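Local coordinates for malonyl acyl carrier protein transacylase (Streptococcus pneumoniae, PDB 3IM8) that probably transfers the malonyl group from malonyl-CoA to holo acyl carrier protein, supplying malonyl-ACP for fatty acid synthesis, at residues 156-162 with 251-255; 21-26 with 294-300; 111-115 with 210-214; 84-88 with 261-266. All coordinates share one frame. Numbering follows the deposited sequence.

Contact 1: residues 156-162 with 251-255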
# COMPACT_ATOMS: atom_id res chain seq x y z
N PRO A 156 0.18 -16.81 -1.32
CA PRO A 156 -0.46 -15.59 -1.83
C PRO A 156 0.08 -14.38 -1.06
O PRO A 156 0.17 -14.43 0.16
CB PRO A 156 -1.95 -15.81 -1.56
CG PRO A 156 -2.11 -17.32 -1.59
CD PRO A 156 -0.82 -17.78 -0.85
N ALA A 157 0.45 -13.33 -1.79
CA ALA A 157 0.99 -12.09 -1.23
C ALA A 157 -0.09 -10.98 -1.20
O ALA A 157 -0.17 -10.21 -0.24
CB ALA A 157 2.22 -11.60 -2.07
N ASN A 158 -0.88 -10.87 -2.27
CA ASN A 158 -1.83 -9.78 -2.36
C ASN A 158 -3.18 -10.31 -2.74
O ASN A 158 -3.35 -10.75 -3.86
CB ASN A 158 -1.39 -8.72 -3.39
CG ASN A 158 -0.09 -7.99 -2.99
OD1 ASN A 158 0.99 -8.43 -3.30
ND2 ASN A 158 -0.22 -6.86 -2.33
N TYR A 159 -4.13 -10.27 -1.82
CA TYR A 159 -5.53 -10.57 -2.15
C TYR A 159 -6.20 -9.27 -2.62
O TYR A 159 -6.79 -8.55 -1.82
CB TYR A 159 -6.30 -11.14 -0.95
CG TYR A 159 -5.81 -12.52 -0.50
CD1 TYR A 159 -4.73 -12.64 0.40
CD2 TYR A 159 -6.42 -13.68 -0.94
CE1 TYR A 159 -4.27 -13.89 0.82
CE2 TYR A 159 -5.96 -14.96 -0.50
CZ TYR A 159 -4.88 -15.04 0.38
OH TYR A 159 -4.42 -16.23 0.84
N ASN A 160 -6.12 -8.99 -3.92
CA ASN A 160 -6.66 -7.73 -4.49
C ASN A 160 -8.17 -7.72 -4.73
O ASN A 160 -8.88 -6.83 -4.24
CB ASN A 160 -5.87 -7.28 -5.75
CG ASN A 160 -4.36 -7.17 -5.53
OD1 ASN A 160 -3.89 -6.84 -4.43
ND2 ASN A 160 -3.59 -7.40 -6.59
N THR A 161 -8.65 -8.68 -5.51
CA THR A 161 -10.08 -8.93 -5.75
C THR A 161 -10.35 -10.45 -5.64
O THR A 161 -9.39 -11.23 -5.61
CB THR A 161 -10.54 -8.41 -7.14
OG1 THR A 161 -10.11 -9.31 -8.16
CG2 THR A 161 -9.94 -6.97 -7.42
N PRO A 162 -11.64 -10.88 -5.55
CA PRO A 162 -11.90 -12.33 -5.55
C PRO A 162 -11.36 -13.02 -6.83
O PRO A 162 -11.13 -14.25 -6.83
CB PRO A 162 -13.42 -12.43 -5.46
CG PRO A 162 -13.86 -11.15 -4.74
CD PRO A 162 -12.89 -10.10 -5.30
N PRO A 251 0.21 -11.89 3.97
CA PRO A 251 -0.62 -11.40 2.84
C PRO A 251 -1.33 -10.06 3.14
O PRO A 251 -1.78 -9.84 4.24
CB PRO A 251 -1.63 -12.53 2.62
CG PRO A 251 -1.02 -13.75 3.26
CD PRO A 251 -0.14 -13.28 4.36
N VAL A 252 -1.35 -9.17 2.17
CA VAL A 252 -2.27 -8.00 2.16
C VAL A 252 -3.68 -8.37 1.65
O VAL A 252 -3.89 -8.81 0.53
CB VAL A 252 -1.67 -6.85 1.36
CG1 VAL A 252 -2.65 -5.67 1.26
CG2 VAL A 252 -0.35 -6.39 1.97
N ARG A 253 -4.66 -8.19 2.51
CA ARG A 253 -6.00 -8.71 2.24
C ARG A 253 -6.89 -7.52 1.92
O ARG A 253 -7.61 -6.99 2.79
CB ARG A 253 -6.52 -9.54 3.42
CG ARG A 253 -5.73 -10.80 3.65
CD ARG A 253 -6.28 -11.64 4.83
NE ARG A 253 -5.53 -12.90 4.97
CZ ARG A 253 -5.77 -14.03 4.29
NH1 ARG A 253 -6.77 -14.13 3.39
NH2 ARG A 253 -4.99 -15.09 4.50
N PHE A 254 -6.79 -7.07 0.66
CA PHE A 254 -7.46 -5.83 0.26
C PHE A 254 -8.99 -6.00 0.17
O PHE A 254 -9.70 -5.22 0.77
CB PHE A 254 -6.87 -5.24 -1.05
CG PHE A 254 -7.44 -3.87 -1.40
CD1 PHE A 254 -8.37 -3.74 -2.44
CD2 PHE A 254 -7.07 -2.73 -0.67
CE1 PHE A 254 -8.90 -2.52 -2.77
CE2 PHE A 254 -7.61 -1.46 -0.96
CZ PHE A 254 -8.54 -1.35 -2.03
N TYR A 255 -9.48 -7.01 -0.56
CA TYR A 255 -10.95 -7.08 -0.79
C TYR A 255 -11.72 -7.34 0.49
O TYR A 255 -12.81 -6.81 0.67
CB TYR A 255 -11.36 -8.04 -1.92
CG TYR A 255 -11.01 -9.51 -1.76
CD1 TYR A 255 -9.93 -10.07 -2.46
CD2 TYR A 255 -11.80 -10.36 -0.96
CE1 TYR A 255 -9.62 -11.43 -2.36
CE2 TYR A 255 -11.50 -11.71 -0.84
CZ TYR A 255 -10.41 -12.24 -1.55
OH TYR A 255 -10.11 -13.56 -1.45
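Pro-251 leads the segment in alongside strand 154-161: its CA donates a CA-H...O contact to Ala-157 O (3.3 Å), and its CB lies at the edge of the Tyr-159 ring, 3.5 Å from CE1. Val-252 then pairs through both its backbone groups, as parallel strands do. Val-252 N gives a hydrogen bond to Ala-157 O (2.9 Å), and Val-252 O accepts one from Tyr-159 N (2.8 Å). Its side chain shares a sheet face with Asn-158, close to His-199, a predicted active-site residue. Arg-253 points to the same sheet face as Tyr-159. Its guanidinium lies nearly flat on the Tyr-159 ring, centres 4.4 Å apart and planes at 20°, an off-centre cation-pi stack; Arg-253 is also salt-bridged to Glu-256, while the Tyr-159 hydroxyl is hydrogen-bonded to Glu-142. At Phe-254 the strand turns into helix. Tyr-159 O receives Phe-254 N at 2.9 Å and, weakly, Tyr-255 N at 3.3 Å, so one strand carbonyl serves two amides of the first helical turn. Tyr-255 ends the segment with its ring against the outgoing chain, CE1 3.6 Å from Tyr-159 CB and Pro-162 N over one ring face, 3.6 Å from Tyr-255 CD1. Residues 252-253 thus add a short parallel edge strand, running straight into helix 254-263, to the sheet of the smaller, ferredoxin-like subdomain of FabD transacylases, at its border with the larger hydrolase-like part.

Contact 2: residues 21-26 with 294-300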
# COMPACT_ATOMS: atom_id res chain seq x y z
N ASP A 21 2.09 19.88 -9.29
CA ASP A 21 0.97 20.83 -9.47
C ASP A 21 0.39 21.32 -8.12
O ASP A 21 0.30 22.55 -7.84
CB ASP A 21 -0.11 20.26 -10.42
CG ASP A 21 -0.63 18.86 -10.02
OD1 ASP A 21 -0.18 18.25 -9.04
OD2 ASP A 21 -1.51 18.33 -10.73
N PHE A 22 0.03 20.37 -7.26
CA PHE A 22 -0.48 20.69 -5.93
C PHE A 22 0.55 21.47 -5.14
O PHE A 22 0.18 22.41 -4.45
CB PHE A 22 -0.84 19.44 -5.16
CG PHE A 22 -2.01 18.70 -5.73
CD1 PHE A 22 -3.03 19.38 -6.42
CD2 PHE A 22 -2.13 17.31 -5.53
CE1 PHE A 22 -4.14 18.66 -6.90
CE2 PHE A 22 -3.24 16.61 -6.03
CZ PHE A 22 -4.22 17.28 -6.71
N TYR A 23 1.83 21.08 -5.24
CA TYR A 23 2.93 21.68 -4.45
C TYR A 23 3.11 23.19 -4.65
O TYR A 23 3.25 23.93 -3.66
CB TYR A 23 4.27 20.91 -4.67
CG TYR A 23 5.53 21.47 -3.98
CD1 TYR A 23 6.03 20.87 -2.81
CD2 TYR A 23 6.26 22.56 -4.53
CE1 TYR A 23 7.19 21.33 -2.19
CE2 TYR A 23 7.45 23.05 -3.90
CZ TYR A 23 7.89 22.41 -2.74
OH TYR A 23 8.97 22.81 -2.11
N ASP A 24 3.10 23.61 -5.91
CA ASP A 24 3.22 25.01 -6.27
C ASP A 24 1.97 25.84 -5.92
O ASP A 24 2.07 27.04 -5.55
CB ASP A 24 3.53 25.11 -7.76
CG ASP A 24 4.92 24.63 -8.08
OD1 ASP A 24 5.84 24.96 -7.33
OD2 ASP A 24 5.10 23.93 -9.07
N GLN A 25 0.81 25.19 -6.01
CA GLN A 25 -0.48 25.86 -5.89
C GLN A 25 -1.03 25.95 -4.47
O GLN A 25 -1.74 26.89 -4.15
CB GLN A 25 -1.53 25.16 -6.73
CG GLN A 25 -2.88 25.79 -6.54
CD GLN A 25 -3.71 25.66 -7.75
OE1 GLN A 25 -3.38 24.89 -8.65
NE2 GLN A 25 -4.81 26.40 -7.80
N TYR A 26 -0.75 24.95 -3.65
CA TYR A 26 -1.33 24.83 -2.33
C TYR A 26 -0.28 24.85 -1.21
O TYR A 26 0.48 23.89 -1.07
CB TYR A 26 -2.19 23.56 -2.30
CG TYR A 26 -3.40 23.61 -3.22
CD1 TYR A 26 -4.56 24.30 -2.87
CD2 TYR A 26 -3.39 22.96 -4.45
CE1 TYR A 26 -5.64 24.37 -3.73
CE2 TYR A 26 -4.51 23.02 -5.30
CZ TYR A 26 -5.61 23.74 -4.92
OH TYR A 26 -6.70 23.78 -5.76
N VAL A 294 -7.94 11.06 -6.30
CA VAL A 294 -7.31 12.35 -6.47
C VAL A 294 -5.80 12.16 -6.47
O VAL A 294 -5.25 11.66 -5.47
CB VAL A 294 -7.75 13.35 -5.36
CG1 VAL A 294 -7.06 14.70 -5.59
CG2 VAL A 294 -9.21 13.60 -5.43
N GLU A 295 -5.14 12.51 -7.60
CA GLU A 295 -3.66 12.46 -7.68
C GLU A 295 -3.03 13.73 -8.31
O GLU A 295 -1.82 13.93 -8.24
CB GLU A 295 -3.20 11.23 -8.49
CG GLU A 295 -3.54 11.37 -9.96
CD GLU A 295 -3.05 10.23 -10.79
OE1 GLU A 295 -2.12 9.52 -10.38
OE2 GLU A 295 -3.65 10.00 -11.85
N ASP A 296 -3.87 14.58 -8.92
CA ASP A 296 -3.44 15.77 -9.70
C ASP A 296 -4.58 16.83 -9.84
O ASP A 296 -5.67 16.65 -9.30
CB ASP A 296 -2.87 15.37 -11.08
CG ASP A 296 -3.89 14.67 -11.98
OD1 ASP A 296 -5.09 14.66 -11.64
OD2 ASP A 296 -3.49 14.06 -13.00
N GLN A 297 -4.34 17.94 -10.54
CA GLN A 297 -5.31 19.05 -10.54
C GLN A 297 -6.59 18.58 -11.19
O GLN A 297 -7.69 18.76 -10.63
CB GLN A 297 -4.79 20.34 -11.23
CG GLN A 297 -5.67 21.61 -10.87
CD GLN A 297 -5.65 21.92 -9.37
OE1 GLN A 297 -4.65 21.65 -8.68
NE2 GLN A 297 -6.75 22.49 -8.84
N ALA A 298 -6.47 17.91 -12.33
CA ALA A 298 -7.68 17.41 -13.02
C ALA A 298 -8.57 16.53 -12.13
O ALA A 298 -9.76 16.77 -12.00
CB ALA A 298 -7.29 16.63 -14.32
N SER A 299 -7.97 15.52 -11.50
CA SER A 299 -8.73 14.61 -10.61
C SER A 299 -9.31 15.33 -9.36
O SER A 299 -10.38 14.93 -8.82
CB SER A 299 -7.90 13.35 -10.24
OG SER A 299 -6.61 13.64 -9.69
N LEU A 300 -8.63 16.38 -8.91
CA LEU A 300 -9.10 17.19 -7.77
C LEU A 300 -10.42 17.88 -8.18
O LEU A 300 -11.42 17.81 -7.46
CB LEU A 300 -8.06 18.25 -7.37
CG LEU A 300 -8.11 19.01 -6.03
CD1 LEU A 300 -8.12 20.50 -6.16
CD2 LEU A 300 -9.16 18.52 -4.96
O HOH W 1 0.06 15.66 -9.05
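This is a mixed polar and apolar contact between helix 20-25 and the link from strand 290-294, an outermost strand of the parallel sheet, to helix 297-304, away from the predicted active site. Its main direct bond is at a helix start: Gln-297 N, in the first turn of helix 297-304, donates to Asp-21 OD2 (2.9 Å). Asp-21 OD1 accepts from its neighbour Phe-22 N (2.8 Å) and from a water, 2.6 Å away, that also donates to Glu-295 O at 2.7 Å. Asp-296 is the N-cap of the same helix, taking Ser-299 N on OD1 at 3.0 Å, so aspartates from both segments hold amides of this first turn. Next to these polar bonds the Phe-22 ring reaches Val-294 CG1 and Leu-300 CB, both 4.0 Å away, from CZ and CE1 respectively; CZ also lies 3.0 Å from Asp-296 O. Beside it Gln-297 NE2 makes a weak hydrogen bond to Tyr-26 OH (3.3 Å), and Leu-300 CD1 touches that hydroxyl at 3.6 Å. Helix 58-78 covers the aromatic pair, with Leu-75 meeting Phe-22 and Tyr-26; Val-29 of helix 27-40 adds to Phe-22, while Val-294 continues into the parallel sheet through backbone bonds to Glu-271 and Gly-273.

Contact 3: residues 111-115 with 210-214. With ACT (acetate ion), chain B.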
# COMPACT_ATOMS: atom_id res chain seq x y z
N LEU A 111 10.20 6.61 9.59
CA LEU A 111 9.96 5.22 9.78
C LEU A 111 9.85 4.46 8.46
O LEU A 111 10.31 3.30 8.38
CB LEU A 111 8.67 5.06 10.53
CG LEU A 111 8.05 3.72 10.80
CD1 LEU A 111 9.06 2.80 11.53
CD2 LEU A 111 6.80 4.05 11.64
N VAL A 112 9.21 5.07 7.45
CA VAL A 112 9.11 4.39 6.14
C VAL A 112 10.43 4.43 5.34
O VAL A 112 10.68 3.52 4.57
CB VAL A 112 7.84 4.80 5.23
CG1 VAL A 112 6.47 4.56 6.01
CG2 VAL A 112 7.95 6.24 4.75
N ALA A 113 11.27 5.45 5.55
CA ALA A 113 12.63 5.43 4.98
C ALA A 113 13.40 4.23 5.47
O ALA A 113 14.11 3.60 4.69
CB ALA A 113 13.39 6.67 5.30
N LYS A 114 13.23 3.88 6.75
CA LYS A 114 13.85 2.69 7.34
C LYS A 114 13.20 1.41 6.84
O LYS A 114 13.93 0.51 6.37
CB LYS A 114 13.82 2.79 8.86
CG LYS A 114 15.02 3.59 9.42
CD LYS A 114 14.78 3.89 10.91
CE LYS A 114 15.97 4.57 11.62
NZ LYS A 114 17.14 3.61 11.73
N ARG A 115 11.85 1.37 6.86
CA ARG A 115 11.08 0.25 6.32
C ARG A 115 11.51 -0.08 4.90
O ARG A 115 11.71 -1.26 4.57
CB ARG A 115 9.56 0.54 6.31
CG ARG A 115 8.73 -0.60 5.81
CD ARG A 115 7.22 -0.28 5.88
NE ARG A 115 6.31 -1.35 5.41
CZ ARG A 115 5.83 -1.49 4.17
NH1 ARG A 115 6.25 -0.71 3.17
NH2 ARG A 115 4.96 -2.46 3.91
N LEU A 210 12.35 -4.19 11.60
CA LEU A 210 11.31 -3.17 11.57
C LEU A 210 10.70 -3.17 12.96
O LEU A 210 10.39 -2.12 13.48
CB LEU A 210 10.26 -3.43 10.49
CG LEU A 210 9.01 -2.51 10.33
CD1 LEU A 210 9.40 -1.12 9.90
CD2 LEU A 210 8.11 -3.08 9.31
N ALA A 211 10.62 -4.35 13.57
CA ALA A 211 10.06 -4.47 14.93
C ALA A 211 10.88 -3.70 15.99
O ALA A 211 10.30 -3.01 16.86
CB ALA A 211 9.84 -5.94 15.32
N GLU A 212 12.21 -3.74 15.84
CA GLU A 212 13.09 -2.96 16.69
C GLU A 212 12.82 -1.48 16.46
O GLU A 212 12.80 -0.69 17.40
CB GLU A 212 14.60 -3.20 16.41
CG GLU A 212 15.12 -4.63 16.35
CD GLU A 212 16.63 -4.67 15.94
OE1 GLU A 212 16.99 -5.18 14.81
OE2 GLU A 212 17.44 -4.17 16.72
N THR A 213 12.65 -1.08 15.19
CA THR A 213 12.48 0.34 14.87
C THR A 213 11.14 0.79 15.41
O THR A 213 11.03 1.89 15.94
CB THR A 213 12.54 0.65 13.35
OG1 THR A 213 13.84 0.29 12.85
CG2 THR A 213 12.34 2.14 13.09
N LEU A 214 10.13 -0.07 15.23
CA LEU A 214 8.76 0.26 15.65
C LEU A 214 8.65 0.44 17.17
O LEU A 214 7.91 1.31 17.64
CB LEU A 214 7.73 -0.76 15.13
CG LEU A 214 7.40 -0.62 13.64
CD1 LEU A 214 6.78 -1.94 13.16
CD2 LEU A 214 6.52 0.61 13.39
C ACT B . 5.15 -2.74 -0.61
O ACT B . 4.69 -3.86 -0.16
OXT ACT B . 5.55 -1.74 0.19
CH3 ACT B . 5.14 -2.76 -2.13
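Most striking is Arg-115, which takes part in an apolar helix pair through its CB yet carries its guanidinium into the predicted active site. Arg-115 CB rests on Leu-210 CD1 at 4.0 Å, while the side chain, extended through chi3 (ttt), brings Arg-115 NH1 to acetate OXT, a hydrogen bond of 3.2 Å. That acetate, probably from the crystallisation liquor, is also hydrogen-bonded to Ser-90 and His-199, the predicted catalytic residues, and Arg-115 is hydrogen-bonded to Ser-90, Gln-62 and Gln-247. The pose is consistent with the arginine that pairs with the malonyl carboxylate in relatives of this enzyme. The helical segments 111-115 and 210-214 run nearly antiparallel, at 167°, with axes 10.5 Å apart at closest, and meet through side chains alone. Leu-111 makes the most contacts: its CD1 lies 3.7 Å from Thr-213 CG2, 3.8 Å from Leu-214 CD2 and 4.3 Å from Leu-210 CD1. Toward the exposed side, Lys-114 lays its CD against Thr-213 CG2 at 3.7 Å; the Thr-213 hydroxyl bonds to Tyr-118. Tyr-94 of helix 92-99 touches Leu-111, Arg-115 and Leu-210, and helix 240-247 packs against Leu-214 through Ala-241, Leu-244 and Thr-245.

Contact 4: residues 84-88 with 261-266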
# COMPACT_ATOMS: atom_id res chain seq x y z
N ASP A 84 -14.26 8.90 7.09
CA ASP A 84 -14.86 8.20 8.23
C ASP A 84 -14.09 6.94 8.61
O ASP A 84 -14.13 6.46 9.77
CB ASP A 84 -16.34 7.88 7.93
CG ASP A 84 -17.16 9.16 7.68
OD1 ASP A 84 -17.28 9.95 8.62
OD2 ASP A 84 -17.60 9.43 6.54
N MET A 85 -13.39 6.39 7.62
CA MET A 85 -12.52 5.21 7.80
C MET A 85 -11.38 5.31 6.80
O MET A 85 -11.54 5.93 5.75
CB MET A 85 -13.27 3.88 7.53
CG MET A 85 -14.48 3.65 8.39
SD MET A 85 -15.16 1.98 8.28
CE MET A 85 -13.81 1.01 8.80
N VAL A 86 -10.24 4.70 7.11
CA VAL A 86 -9.10 4.67 6.18
C VAL A 86 -8.51 3.27 6.02
O VAL A 86 -8.74 2.42 6.85
CB VAL A 86 -7.95 5.64 6.59
CG1 VAL A 86 -8.45 7.09 6.63
CG2 VAL A 86 -7.30 5.21 7.93
N ALA A 87 -7.71 3.08 4.97
CA ALA A 87 -6.92 1.88 4.71
C ALA A 87 -5.92 2.33 3.64
O ALA A 87 -6.11 3.37 2.99
CB ALA A 87 -7.81 0.73 4.16
N GLY A 88 -4.86 1.56 3.46
CA GLY A 88 -3.86 1.89 2.43
C GLY A 88 -3.13 0.61 2.06
O GLY A 88 -3.03 -0.31 2.89
N MET A 261 -15.26 -2.26 5.33
CA MET A 261 -15.77 -0.90 5.17
C MET A 261 -17.24 -0.87 4.66
O MET A 261 -18.04 -0.11 5.16
CB MET A 261 -14.84 -0.04 4.28
CG MET A 261 -13.42 -0.00 4.75
SD MET A 261 -12.38 0.73 3.52
CE MET A 261 -11.38 1.78 4.50
N GLN A 262 -17.60 -1.68 3.68
CA GLN A 262 -19.01 -1.77 3.23
C GLN A 262 -19.96 -2.20 4.35
O GLN A 262 -21.00 -1.57 4.54
CB GLN A 262 -19.18 -2.67 1.99
CG GLN A 262 -18.27 -2.18 0.89
CD GLN A 262 -18.60 -2.77 -0.42
OE1 GLN A 262 -18.27 -3.91 -0.68
NE2 GLN A 262 -19.29 -1.99 -1.26
N GLU A 263 -19.57 -3.21 5.13
CA GLU A 263 -20.31 -3.51 6.38
C GLU A 263 -20.36 -2.35 7.38
O GLU A 263 -21.38 -2.21 8.07
CB GLU A 263 -19.79 -4.77 7.07
CG GLU A 263 -20.23 -6.07 6.45
CD GLU A 263 -21.74 -6.39 6.69
OE1 GLU A 263 -22.41 -6.70 5.68
OE2 GLU A 263 -22.24 -6.32 7.85
N ALA A 264 -19.32 -1.51 7.48
CA ALA A 264 -19.38 -0.38 8.43
C ALA A 264 -20.26 0.70 7.87
O ALA A 264 -20.36 1.80 8.44
CB ALA A 264 -17.99 0.19 8.76
N GLY A 265 -20.90 0.36 6.75
CA GLY A 265 -21.80 1.26 6.05
C GLY A 265 -21.12 2.34 5.22
O GLY A 265 -21.74 3.37 4.94
N ILE A 266 -19.88 2.14 4.78
CA ILE A 266 -19.31 3.24 3.99
C ILE A 266 -19.81 3.17 2.52
O ILE A 266 -19.76 2.10 1.91
CB ILE A 266 -17.75 3.49 4.16
CG1 ILE A 266 -16.97 2.97 2.99
CG2 ILE A 266 -17.18 3.03 5.49
CD1 ILE A 266 -16.97 3.95 1.88
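Two methionines reach across the space between strand 85-88 and the end of helix 254-263, each fitting a hollow on the other segment. Met-261 points its side chain at the strand, and its CE settles in a shallow hollow whose floor is Val-86 C, 3.6 Å away. Ala-87 CB and Met-85 CB wall it in, 3.7 and 4.1 Å from Met-261 CE; the small methyl of Ala-87 leaves room for the tip. Met-85 extends toward the helix end and rests its SD in the notch beside Ala-264 CB (3.4 Å) and Ile-266 CG2 (3.6 Å). That second hollow is formed where the chain leaves the helix in a Schellman motif: Gly-265, at positive phi, is the C-prime residue, and Ile-266 N returns to Met-261 O at 2.9 Å. The turn places Ala-264 and Ile-266 side by side on the strand's side. Strand 85-88 is an outer strand of the parallel sheet and leads into a Gly-Leu-Ser-Leu-Gly sequence that contains Ser-90, consistent with a nucleophile elbow of the hydrolase-like fold. Val-86 points away from the helix, onto Ser-100, Leu-226 and Phe-8. Ala-5 and Leu-7 of strand 4-8, Phe-269 and Val-227 also touch Met-261.

In the fold
From the N terminus, residues 21-26 open the longest loop, closed by contact 2 only at 294-300, so the other three contacts all nest within it. Segment 84-88 starts the next loop, which contact 4 closes at 261-266 and which encloses both contact 1 and contact 3. These two cross: 111-115, 156-162, 210-214 and 251-255 alternate along the chain. Contact 3 pairs two helices beside the predicted active site, contact 1 joins the smaller subdomain's mixed sheet to helix 254-263, and contact 4 brings the far end of that helix to the parallel sheet. Contact 2 lies opposite contact 1 about the chain centre, their centres about 30 Å apart, tying the N- and C-terminal regions together.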